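Local coordinates for protein carbohydrate kinase, FGGY (Rhodospirillum rubrum, PDB 3IFR) that probably catalyses the phosphorylation of D-xylulose, as a sugar kinase of the FGGY family, at residues L251-R257 and W455-T459; P427-N433 and V462-I468. All coordinates share one frame; numbering follows the deposited sequence.

In the fold
Both interactions involve the chain leading to and forming the outer edge of the C-terminal sheet: residues 455-459 in interaction 1 run on, after two intervening residues, into residues 462-468 of interaction 2. Along the chain the segments alternate, 251-257 and 427-433 preceding their partners 455-459 and 462-468. The two contacts have centres about 13 Å apart and touch directly. Ala253 CB packs on Leu431 CD1 at 3.8 Å, and Ala252 CB lies 3.2 Å from Asn433 OD1. Val462 CG1 also comes up to Ala252 O. The end of helix 245-252 thus sits beside one end of the strand pair, where the N-terminal half of the protein passes into the C-terminal sheet.

Interaction 1: L251-R257 and W455-T459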
ATOM      1  N   LEU A 251       1.955   2.045   9.847  1.00 24.62           N
ATOM      2  CA  LEU A 251       1.796   2.037  11.307  1.00 25.61           C
ATOM      3  C   LEU A 251       2.554   0.903  11.998  1.00 22.27           C
ATOM      4  O   LEU A 251       3.290   1.118  12.922  1.00 24.15           O
ATOM      5  CB  LEU A 251       0.313   1.888  11.636  1.00 22.92           C
ATOM      6  CG  LEU A 251       0.039   1.961  13.130  1.00 23.26           C
ATOM      7  CD1 LEU A 251       0.598   3.273  13.678  1.00 20.55           C
ATOM      8  CD2 LEU A 251      -1.467   1.796  13.412  1.00 19.62           C
ATOM      9  N   ALA A 252       2.363  -0.318  11.544  1.00 27.16           N
ATOM     10  CA  ALA A 252       3.045  -1.475  12.147  1.00 25.43           C
ATOM     11  C   ALA A 252       4.530  -1.348  12.029  1.00 24.91           C
ATOM     12  O   ALA A 252       5.273  -1.846  12.883  1.00 32.91           O
ATOM     13  CB  ALA A 252       2.564  -2.806  11.494  1.00 24.22           C
ATOM     14  N   ALA A 253       4.997  -0.712  10.972  1.00 24.58           N
ATOM     15  CA  ALA A 253       6.434  -0.505  10.858  1.00 26.47           C
ATOM     16  C   ALA A 253       6.905   0.653  11.751  1.00 24.01           C
ATOM     17  O   ALA A 253       8.081   0.978  11.785  1.00 27.36           O
ATOM     18  CB  ALA A 253       6.870  -0.320   9.394  1.00 24.04           C
ATOM     19  N   GLY A 254       5.984   1.255  12.483  1.00 22.58           N
ATOM     20  CA  GLY A 254       6.321   2.366  13.354  1.00 24.17           C
ATOM     21  C   GLY A 254       6.377   3.723  12.690  1.00 26.92           C
ATOM     22  O   GLY A 254       7.114   4.588  13.131  1.00 29.01           O
ATOM     23  N   ILE A 255       5.643   3.926  11.607  1.00 24.39           N
ATOM     24  CA  ILE A 255       5.530   5.266  11.058  1.00 21.53           C
ATOM     25  C   ILE A 255       4.332   5.951  11.728  1.00 22.68           C
ATOM     26  O   ILE A 255       3.143   5.771  11.316  1.00 23.43           O
ATOM     27  CB  ILE A 255       5.423   5.253   9.505  1.00 21.11           C
ATOM     28  CG1 ILE A 255       6.826   5.176   8.882  1.00 24.65           C
ATOM     29  CG2 ILE A 255       4.776   6.517   8.997  1.00 20.28           C
ATOM     30  CD1 ILE A 255       7.428   3.818   8.890  1.00 22.19           C
ATOM     31  N   THR A 256       4.642   6.719  12.768  1.00 18.27           N
ATOM     32  CA  THR A 256       3.645   7.349  13.627  1.00 20.93           C
ATOM     33  C   THR A 256       3.828   8.846  13.858  1.00 20.78           C
ATOM     34  O   THR A 256       2.920   9.510  14.348  1.00 21.76           O
ATOM     35  CB  THR A 256       3.573   6.678  15.042  1.00 22.20           C
ATOM     36  OG1 THR A 256       4.721   7.039  15.790  1.00 24.80           O
ATOM     37  CG2 THR A 256       3.532   5.183  14.945  1.00 22.11           C
ATOM     38  N   ARG A 257       5.004   9.387  13.564  1.00 23.35           N
ATOM     39  CA  ARG A 257       5.244  10.818  13.809  1.00 22.38           C
ATOM     40  C   ARG A 257       5.528  11.556  12.512  1.00 22.02           C
ATOM     41  O   ARG A 257       6.192  11.022  11.615  1.00 22.25           O
ATOM     42  CB  ARG A 257       6.441  11.009  14.732  1.00 24.44           C
ATOM     43  CG  ARG A 257       6.616   9.978  15.871  1.00 28.95           C
ATOM     44  CD  ARG A 257       8.047  10.107  16.503  1.00 30.01           C
ATOM     45  NE  ARG A 257       8.304   9.284  17.695  1.00 38.52           N
ATOM     46  CZ  ARG A 257       9.530   9.027  18.179  1.00 41.61           C
ATOM     47  NH1 ARG A 257      10.613   9.522  17.562  1.00 33.06           N
ATOM     48  NH2 ARG A 257       9.680   8.277  19.281  1.00 40.84           N
ATOM     49  N   TRP A 455       0.382   5.069  19.916  1.00 28.16           N
ATOM     50  CA  TRP A 455       0.499   4.571  18.560  1.00 24.33           C
ATOM     51  C   TRP A 455       1.893   4.031  18.285  1.00 29.86           C
ATOM     52  O   TRP A 455       2.093   2.962  17.788  1.00 31.22           O
ATOM     53  CB  TRP A 455       0.096   5.654  17.556  1.00 21.58           C
ATOM     54  CG  TRP A 455      -1.337   6.029  17.603  1.00 21.16           C
ATOM     55  CD1 TRP A 455      -1.860   7.042  18.269  1.00 21.38           C
ATOM     56  CD2 TRP A 455      -2.431   5.367  16.970  1.00 20.78           C
ATOM     57  NE1 TRP A 455      -3.187   7.089  18.117  1.00 19.62           N
ATOM     58  CE2 TRP A 455      -3.579   6.059  17.323  1.00 18.96           C
ATOM     59  CE3 TRP A 455      -2.550   4.258  16.139  1.00 19.03           C
ATOM     60  CZ2 TRP A 455      -4.830   5.683  16.892  1.00 19.57           C
ATOM     61  CZ3 TRP A 455      -3.760   3.916  15.699  1.00 18.99           C
ATOM     62  CH2 TRP A 455      -4.898   4.615  16.081  1.00 18.83           C
ATOM     63  N   ASP A 456       2.857   4.863  18.558  1.00 32.51           N
ATOM     64  CA  ASP A 456       4.132   4.577  19.119  1.00 32.80           C
ATOM     65  C   ASP A 456       4.454   3.114  19.454  1.00 31.54           C
ATOM     66  O   ASP A 456       5.456   2.564  19.076  1.00 28.91           O
ATOM     67  CB  ASP A 456       4.112   5.358  20.420  1.00 34.07           C
ATOM     68  CG  ASP A 456       5.389   5.944  20.739  1.00 36.69           C
ATOM     69  OD1 ASP A 456       5.943   6.682  19.944  1.00 35.98           O
ATOM     70  OD2 ASP A 456       5.859   5.633  21.821  1.00 55.46           O
ATOM     71  N   ASP A 457       3.573   2.495  20.200  1.00 32.96           N
ATOM     72  CA  ASP A 457       3.882   1.239  20.794  1.00 30.14           C
ATOM     73  C   ASP A 457       3.745   0.018  19.913  1.00 31.95           C
ATOM     74  O   ASP A 457       4.173  -1.050  20.270  1.00 29.68           O
ATOM     75  CB  ASP A 457       3.150   1.139  22.098  1.00 25.88           C
ATOM     76  CG  ASP A 457       3.794   1.931  23.123  1.00 28.34           C
ATOM     77  OD1 ASP A 457       4.951   1.643  23.373  1.00 29.15           O
ATOM     78  OD2 ASP A 457       3.191   2.862  23.648  1.00 30.07           O
ATOM     79  N   VAL A 458       3.187   0.215  18.736  1.00 28.98           N
ATOM     80  CA  VAL A 458       2.957  -0.833  17.800  1.00 29.13           C
ATOM     81  C   VAL A 458       4.196  -1.675  17.577  1.00 28.92           C
ATOM     82  O   VAL A 458       4.125  -2.822  17.265  1.00 29.48           O
ATOM     83  CB  VAL A 458       2.504  -0.267  16.470  1.00 25.87           C
ATOM     84  CG1 VAL A 458       3.597   0.492  15.811  1.00 26.05           C
ATOM     85  CG2 VAL A 458       2.034  -1.309  15.599  1.00 24.39           C
ATOM     86  N   THR A 459       5.340  -1.068  17.700  1.00 30.89           N
ATOM     87  CA  THR A 459       6.528  -1.688  17.207  1.00 33.15           C
ATOM     88  C   THR A 459       7.069  -2.841  18.038  1.00 32.78           C
ATOM     89  O   THR A 459       7.934  -3.541  17.596  1.00 30.87           O
ATOM     90  CB  THR A 459       7.587  -0.659  16.929  1.00 34.18           C
ATOM     91  OG1 THR A 459       8.027  -0.795  15.568  1.00 33.62           O
ATOM     92  CG2 THR A 459       8.709  -0.839  17.866  1.00 32.35           C
TER
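Leu251 meets Trp455 at the edge of the indole rather than over its face: CD2 lies close to the ring plane, 3.8 Å from Trp455 CE3, with CD1 a little farther from the same atom. Leu251 CG stands opposite its own backbone N (chi1 -176°), which carries the branched end toward the tryptophan. Val458 comes in next to it, its CG2 methyl resting on the helix backbone 3.6 Å from Ala252 CA. Two residues past Gly254, Thr256 directs CG2 to the backbone of the 3-10 segment, 3.7 Å from Asp456 N. Asp260 OD2 accepts bonds from the backbone N of both Thr256 and Arg257, holding this part of the turn in place. The extended arm of Arg257 then brings its guanidinium edge toward Asp456, the two planes 25° apart; at 4.1 Å from NH2 to OD1 the charges are near each other but form no salt bridge. Trp443 of helix 437-448 also packs on Val458. Gly254, with positive phi, ends helix 245-252 in a Schellman motif, and the chain leaves this turn for strand 260-265, the passage from one actin-like sheet to the other in the FGGY kinase fold.

Interaction 2: P427-N433 and V462-I468; sequences PVQLLAN and VRTGEKI
Leu430 O is gripped by two donors, the backbone N of Gly465 at 2.8 Å and the side-chain NE2 of its own neighbour Gln429 at 2.9 Å. Gln429 reaches it by folding back: its chain bends at chi2 (71°), laying the amide over the strand pair. The same NE2 also donates to Gly465 O at 2.8 Å, a bent bond (137° at the hydrogen) that arrives above the carbonyl plane and misses the lone pairs, although the acceptor lies in the amide plane. A water 3.0 Å from Gln429 OE1 donates to that oxygen and, weakly, to Gly465 O, so both ends of the amide are occupied. Lys467 crosses the glutamine at about a right angle, and its extended chain carries CE to 3.6 Å from Pro427 CB.

This amide sits over a beta bulge, where Gly465 and Glu466 together face Leu430. Regular antiparallel pairing resumes beyond it: Val428 and Ile468 exchange two backbone bonds at one end, Ala432 and Arg463 two at the other. Within that second pair, Arg463 is also the centre of an inverse gamma turn. Leu430 CD1 meets Ile468 CD1 obliquely at 3.9 Å, and both side chains pack on Met417 of helix 414-424. On the same face as Ile468, Ala432 CB touches Arg463 CB at 3.7 Å, but the arginine's end leads away.

Strand 428-432 runs parallel to strand 403-407 on its other side, whereas strand 463-468 is outermost within the chain. Helix 437-448 lies in the connection between the pair, and the bulged antiparallel strand closes the edge of the mixed C-terminal sheet of this actin-like ATPase-clan fold.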
ATOM      1  N   PRO A 427      20.397   7.700   8.495  1.00 20.49           N
ATOM      2  CA  PRO A 427      20.339   6.342   9.038  1.00 18.92           C
ATOM      3  C   PRO A 427      19.069   5.626   8.597  1.00 18.52           C
ATOM      4  O   PRO A 427      18.030   6.284   8.495  1.00 17.62           O
ATOM      5  CB  PRO A 427      20.335   6.589  10.561  1.00 22.81           C
ATOM      6  CG  PRO A 427      21.027   7.928  10.728  1.00 18.55           C
ATOM      7  CD  PRO A 427      20.498   8.716   9.556  1.00 20.02           C
ATOM      8  N   VAL A 428      19.145   4.328   8.301  1.00 15.11           N
ATOM      9  CA  VAL A 428      17.957   3.607   7.884  1.00 16.79           C
ATOM     10  C   VAL A 428      17.663   2.500   8.900  1.00 18.21           C
ATOM     11  O   VAL A 428      18.500   1.630   9.108  1.00 19.47           O
ATOM     12  CB  VAL A 428      18.109   2.975   6.465  1.00 15.90           C
ATOM     13  CG1 VAL A 428      16.901   2.157   6.141  1.00 16.76           C
ATOM     14  CG2 VAL A 428      18.382   4.024   5.356  1.00 15.72           C
ATOM     15  N   GLN A 429      16.497   2.515   9.533  1.00 17.34           N
ATOM     16  CA  GLN A 429      16.159   1.451  10.492  1.00 19.00           C
ATOM     17  C   GLN A 429      15.481   0.276   9.788  1.00 21.04           C
ATOM     18  O   GLN A 429      14.347   0.410   9.329  1.00 21.16           O
ATOM     19  CB  GLN A 429      15.224   1.983  11.577  1.00 21.12           C
ATOM     20  CG  GLN A 429      14.670   0.878  12.529  1.00 24.66           C
ATOM     21  CD  GLN A 429      15.746   0.330  13.465  1.00 24.82           C
ATOM     22  OE1 GLN A 429      16.107   0.980  14.453  1.00 24.51           O
ATOM     23  NE2 GLN A 429      16.276  -0.860  13.141  1.00 22.52           N
ATOM     24  N   LEU A 430      16.174  -0.856   9.687  1.00 19.79           N
ATOM     25  CA  LEU A 430      15.614  -2.058   9.073  1.00 22.53           C
ATOM     26  C   LEU A 430      14.660  -2.736  10.066  1.00 25.78           C
ATOM     27  O   LEU A 430      14.860  -2.657  11.284  1.00 26.50           O
ATOM     28  CB  LEU A 430      16.709  -3.053   8.681  1.00 21.91           C
ATOM     29  CG  LEU A 430      17.759  -2.653   7.653  1.00 24.63           C
ATOM     30  CD1 LEU A 430      18.616  -3.905   7.252  1.00 18.52           C
ATOM     31  CD2 LEU A 430      17.078  -1.982   6.416  1.00 21.50           C
ATOM     32  N   LEU A 431      13.621  -3.373   9.538  1.00 23.21           N
ATOM     33  CA  LEU A 431      12.669  -4.112  10.356  1.00 29.69           C
ATOM     34  C   LEU A 431      11.997  -5.195   9.518  1.00 27.53           C
ATOM     35  O   LEU A 431      11.991  -5.155   8.282  1.00 26.22           O
ATOM     36  CB  LEU A 431      11.611  -3.181  10.926  1.00 29.80           C
ATOM     37  CG  LEU A 431      10.728  -2.596   9.829  1.00 27.32           C
ATOM     38  CD1 LEU A 431       9.325  -3.162   9.937  1.00 27.98           C
ATOM     39  CD2 LEU A 431      10.683  -1.077   9.931  1.00 28.46           C
ATOM     40  N   ALA A 432      11.457  -6.190  10.193  1.00 29.18           N
ATOM     41  CA  ALA A 432      10.681  -7.206   9.497  1.00 33.79           C
ATOM     42  C   ALA A 432       9.247  -7.124   9.980  1.00 33.88           C
ATOM     43  O   ALA A 432       8.983  -7.008  11.182  1.00 36.95           O
ATOM     44  CB  ALA A 432      11.254  -8.588   9.757  1.00 31.01           C
ATOM     45  N   ASN A 433       8.307  -7.200   9.062  1.00 32.29           N
ATOM     46  CA  ASN A 433       6.911  -7.077   9.437  1.00 33.50           C
ATOM     47  C   ASN A 433       6.179  -8.096   8.627  1.00 35.87           C
ATOM     48  O   ASN A 433       5.495  -7.744   7.684  1.00 38.02           O
ATOM     49  CB  ASN A 433       6.444  -5.694   9.044  1.00 35.17           C
ATOM     50  CG  ASN A 433       5.071  -5.350   9.574  1.00 40.41           C
ATOM     51  OD1 ASN A 433       4.648  -4.179   9.416  1.00 37.16           O
ATOM     52  ND2 ASN A 433       4.352  -6.341  10.199  1.00 34.23           N
ATOM     53  N   VAL A 462       6.608  -5.851  16.046  1.00 32.34           N
ATOM     54  CA  VAL A 462       7.424  -6.175  14.909  1.00 35.15           C
ATOM     55  C   VAL A 462       8.882  -6.383  15.243  1.00 32.46           C
ATOM     56  O   VAL A 462       9.354  -6.041  16.288  1.00 38.80           O
ATOM     57  CB  VAL A 462       7.248  -5.220  13.749  1.00 30.66           C
ATOM     58  CG1 VAL A 462       5.828  -5.026  13.458  1.00 30.18           C
ATOM     59  CG2 VAL A 462       7.914  -3.962  14.030  1.00 35.09           C
ATOM     60  N   ARG A 463       9.561  -6.968  14.292  1.00 20.00           N
ATOM     61  CA  ARG A 463      10.923  -7.411  14.384  1.00 20.00           C
ATOM     62  C   ARG A 463      11.843  -6.301  13.906  1.00 20.00           C
ATOM     63  O   ARG A 463      12.372  -6.371  12.826  1.00 38.94           O
ATOM     64  CB  ARG A 463      11.010  -8.611  13.466  1.00 20.00           C
ATOM     65  CG  ARG A 463      12.147  -9.554  13.584  1.00 20.00           C
ATOM     66  CD  ARG A 463      11.754 -10.892  12.926  1.00 20.00           C
ATOM     67  NE  ARG A 463      10.614 -11.478  13.610  1.00 20.00           N
ATOM     68  CZ  ARG A 463      10.696 -12.440  14.532  1.00 20.00           C
ATOM     69  NH1 ARG A 463      11.862 -12.965  14.851  1.00 20.00           N
ATOM     70  NH2 ARG A 463       9.607 -12.901  15.122  1.00 20.00           N
ATOM     71  N   THR A 464      12.020  -5.284  14.726  1.00 34.36           N
ATOM     72  CA  THR A 464      12.942  -4.217  14.453  1.00 32.62           C
ATOM     73  C   THR A 464      14.360  -4.744  14.463  1.00 30.91           C
ATOM     74  O   THR A 464      14.735  -5.534  15.278  1.00 40.19           O
ATOM     75  CB  THR A 464      12.793  -3.143  15.470  1.00 36.89           C
ATOM     76  OG1 THR A 464      13.598  -2.023  15.109  1.00 39.26           O
ATOM     77  CG2 THR A 464      13.247  -3.645  16.737  1.00 43.04           C
ATOM     78  N   GLY A 465      15.157  -4.336  13.516  1.00 29.25           N
ATOM     79  CA  GLY A 465      16.463  -4.918  13.388  1.00 25.40           C
ATOM     80  C   GLY A 465      17.597  -3.957  13.351  1.00 22.43           C
ATOM     81  O   GLY A 465      17.669  -3.087  14.135  1.00 29.60           O
ATOM     82  N   GLU A 466      18.508  -4.158  12.441  1.00 21.13           N
ATOM     83  CA  GLU A 466      19.698  -3.348  12.410  1.00 20.04           C
ATOM     84  C   GLU A 466      19.427  -1.943  11.888  1.00 20.21           C
ATOM     85  O   GLU A 466      18.774  -1.771  10.851  1.00 19.44           O
ATOM     86  CB  GLU A 466      20.777  -4.028  11.584  1.00 19.68           C
ATOM     87  CG  GLU A 466      22.029  -3.199  11.413  1.00 19.01           C
ATOM     88  CD  GLU A 466      23.119  -3.921  10.597  1.00 21.13           C
ATOM     89  OE1 GLU A 466      22.878  -5.022  10.081  1.00 25.74           O
ATOM     90  OE2 GLU A 466      24.207  -3.357  10.412  1.00 23.51           O
ATOM     91  N   LYS A 467      19.965  -0.947  12.585  1.00 15.99           N
ATOM     92  CA  LYS A 467      19.935   0.417  12.113  1.00 17.60           C
ATOM     93  C   LYS A 467      21.232   0.717  11.403  1.00 16.60           C
ATOM     94  O   LYS A 467      22.278   0.665  11.994  1.00 13.31           O
ATOM     95  CB  LYS A 467      19.707   1.399  13.275  1.00 17.09           C
ATOM     96  CG  LYS A 467      19.673   2.855  12.881  1.00 15.57           C
ATOM     97  CD  LYS A 467      19.056   3.723  13.982  1.00 12.99           C
ATOM     98  CE  LYS A 467      19.145   5.163  13.646  1.00 13.63           C
ATOM     99  NZ  LYS A 467      18.302   6.032  14.515  1.00 15.86           N
ATOM    100  N   ILE A 468      21.163   1.055  10.127  1.00 17.40           N
ATOM    101  CA  ILE A 468      22.393   1.141   9.361  1.00 18.68           C
ATOM    102  C   ILE A 468      22.805   2.584   9.222  1.00 16.39           C
ATOM    103  O   ILE A 468      21.979   3.373   8.859  1.00 17.79           O
ATOM    104  CB  ILE A 468      22.196   0.535   7.941  1.00 19.60           C
ATOM    105  CG1 ILE A 468      22.012  -0.979   8.031  1.00 17.96           C
ATOM    106  CG2 ILE A 468      23.370   0.895   7.050  1.00 17.65           C
ATOM    107  CD1 ILE A 468      21.773  -1.614   6.699  1.00 19.11           C
TER
HETATM  108  O   HOH W   1      18.096  -0.369  16.288  1.00 33.97           O